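Local coordinates for pyridoxamine 5'-phosphate oxidase (Burkholderia, PDB 4HMW) that catalyses FMN-dependent oxidations, with O2 as electron acceptor, in the terminal steps of phenazine antibiotic biosynthesis, at the interface of chains A and B. Sequence-based numbering; all coordinates share one arbitrary frame. Chains: chain A/B, Pyridoxamine 5'-phosphate oxidase.

The interface of chains A and B. Residues chain A 139, 149, 152, 155-156; chain B 193, 195, 214-215.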
loop_
_atom_site.group_PDB
_atom_site.type_symbol
_atom_site.label_atom_id
_atom_site.label_comp_id
_atom_site.label_asym_id
_atom_site.label_seq_id
_atom_site.Cartn_x
_atom_site.Cartn_y
_atom_site.Cartn_z
ATOM N N MET A 139 -4.112 -10.230 -23.503
ATOM C CA MET A 139 -2.971 -9.415 -23.110
ATOM C C MET A 139 -2.105 -10.179 -22.076
ATOM O O MET A 139 -0.892 -10.076 -22.087
ATOM C CB MET A 139 -3.406 -8.059 -22.556
ATOM C CG MET A 139 -2.220 -7.183 -22.170
ATOM S SD MET A 139 -1.109 -6.774 -23.544
ATOM C CE MET A 139 -2.155 -5.661 -24.475
ATOM N N LEU A 149 9.848 -3.789 -21.912
ATOM C CA LEU A 149 9.070 -3.639 -23.122
ATOM C C LEU A 149 9.976 -3.174 -24.239
ATOM O O LEU A 149 10.539 -2.077 -24.175
ATOM C CB LEU A 149 7.964 -2.618 -22.879
ATOM C CG LEU A 149 7.101 -2.286 -24.106
ATOM C CD1 LEU A 149 6.315 -3.494 -24.575
ATOM C CD2 LEU A 149 6.163 -1.172 -23.752
ATOM N N ARG A 152 6.208 -1.419 -28.116
ATOM C CA ARG A 152 4.808 -1.260 -27.731
ATOM C C ARG A 152 3.863 -1.742 -28.834
ATOM O O ARG A 152 2.902 -2.467 -28.563
ATOM C CB ARG A 152 4.526 0.213 -27.446
ATOM C CG ARG A 152 3.114 0.526 -26.930
ATOM C CD ARG A 152 2.864 2.044 -26.758
ATOM N NE ARG A 152 4.085 2.802 -26.828
ATOM C CZ ARG A 152 4.175 4.127 -26.718
ATOM N NH1 ARG A 152 3.095 4.885 -26.570
ATOM N NH2 ARG A 152 5.372 4.683 -26.759
ATOM N N LEU A 155 3.660 -5.511 -29.171
ATOM C CA LEU A 155 2.946 -6.198 -28.106
ATOM C C LEU A 155 1.441 -6.013 -28.282
ATOM O O LEU A 155 0.677 -6.951 -28.111
ATOM C CB LEU A 155 3.437 -5.723 -26.732
ATOM C CG LEU A 155 2.662 -6.273 -25.522
ATOM C CD1 LEU A 155 2.647 -7.796 -25.505
ATOM C CD2 LEU A 155 3.249 -5.741 -24.211
ATOM N N ARG A 156 1.009 -4.806 -28.645
ATOM C CA ARG A 156 -0.406 -4.594 -28.957
ATOM C C ARG A 156 -0.859 -5.527 -30.064
ATOM O O ARG A 156 -1.930 -6.120 -29.988
ATOM C CB ARG A 156 -0.643 -3.170 -29.441
ATOM C CG ARG A 156 -0.580 -2.136 -28.437
ATOM C CD ARG A 156 -1.223 -0.889 -29.046
ATOM N NE ARG A 156 -1.215 0.246 -28.125
ATOM C CZ ARG A 156 -0.620 1.409 -28.360
ATOM N NH1 ARG A 156 0.064 1.602 -29.485
ATOM N NH2 ARG A 156 -0.678 2.375 -27.441
ATOM N N ASP B 193 -6.690 -0.288 -23.637
ATOM C CA ASP B 193 -6.339 -1.478 -24.434
ATOM C C ASP B 193 -5.505 -2.476 -23.611
ATOM O O ASP B 193 -5.014 -3.450 -24.156
ATOM C CB ASP B 193 -5.639 -1.111 -25.794
ATOM C CG ASP B 193 -4.273 -0.415 -25.627
ATOM O OD1 ASP B 193 -3.730 -0.328 -24.500
ATOM O OD2 ASP B 193 -3.752 0.098 -26.655
ATOM N N LEU B 195 -2.568 -2.282 -22.422
ATOM C CA LEU B 195 -1.109 -2.164 -22.490
ATOM C C LEU B 195 -0.750 -0.961 -21.622
ATOM O O LEU B 195 -0.483 0.160 -22.105
ATOM C CB LEU B 195 -0.605 -2.017 -23.935
ATOM C CG LEU B 195 0.801 -2.616 -24.112
ATOM C CD1 LEU B 195 1.233 -2.664 -25.553
ATOM C CD2 LEU B 195 1.831 -1.900 -23.275
ATOM N N GLN B 214 6.678 -4.297 -19.497
ATOM C CA GLN B 214 5.461 -4.964 -19.964
ATOM C C GLN B 214 4.433 -5.049 -18.831
ATOM O O GLN B 214 4.781 -5.189 -17.669
ATOM C CB GLN B 214 5.788 -6.348 -20.513
ATOM C CG GLN B 214 6.697 -6.319 -21.748
ATOM C CD GLN B 214 7.004 -7.694 -22.283
ATOM O OE1 GLN B 214 6.099 -8.495 -22.522
ATOM N NE2 GLN B 214 8.289 -7.981 -22.485
ATOM N N PRO B 215 3.146 -4.886 -19.160
ATOM C CA PRO B 215 2.075 -4.850 -18.169
ATOM C C PRO B 215 1.707 -6.196 -17.554
ATOM O O PRO B 215 1.157 -6.194 -16.403
ATOM C CB PRO B 215 0.882 -4.363 -18.972
ATOM C CG PRO B 215 1.163 -4.763 -20.385
ATOM C CD PRO B 215 2.658 -4.646 -20.526
ATOM O OXT PRO B 215 1.919 -7.278 -18.168
HETATM O O HOH W 1 -1.685 1.448 -24.680
#
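In the dimer interface of this pyridoxamine 5'-phosphate oxidase family member, B:Leu195 and B:Asp193, from a loop of the C-terminal dimerisation region, meet helix 152-164 of chain A. CD1 of B:Leu195 lies 3.4 Å from CG of A:Arg156 and equally near the carbonyl oxygen of A:Arg152, so one methyl touches the start of the helix through the A:Arg152 carbonyl and the A:Arg156 side chain. A:Leu155 adds its CB, CG and CD2, its CG 3.9 Å from CD1 of B:Leu195. From helix 134-142 the terminal methyl of A:Met139 closes in on the loop backbone, CE standing 3.6 Å from O of B:Asp193; bends at chi2 (61°) and chi3 bring it there. The A:Arg156 side chain, extended from CG to NE, crosses B:Asp193 at about a right angle. Its NE gives OD2 of B:Asp193 a hydrogen bond of 2.9 Å that is also the salt bridge, bent to 135° at the hydrogen. OD2 is met on its syn side but from well out of the carboxylate plane, and is likewise tilted from the guanidinium plane; the two planes are turned 52° apart. Water 1, at the guanidinium edge, links NH2 of A:Arg156 to OD1 of B:Asp193 and O of B:Leu195. OD1 also accepts a hydrogen bond from the backbone N of B:Leu195, 3.1 Å away, from above the carboxylate plane. CG of A:Arg152 sits over the centre of one face of the A:Arg156 guanidinium and may steady its orientation. CD of B:Pro215 meets CD2 of A:Leu155 tip to tip, while CG of B:Gln214 rests 3.8 Å from CA of A:Leu149. Toward one end of the two-fold dimer, loop 190-196 and the chain B C-terminus thus meet helices 134-142 and 152-164 and the loop leading into the latter.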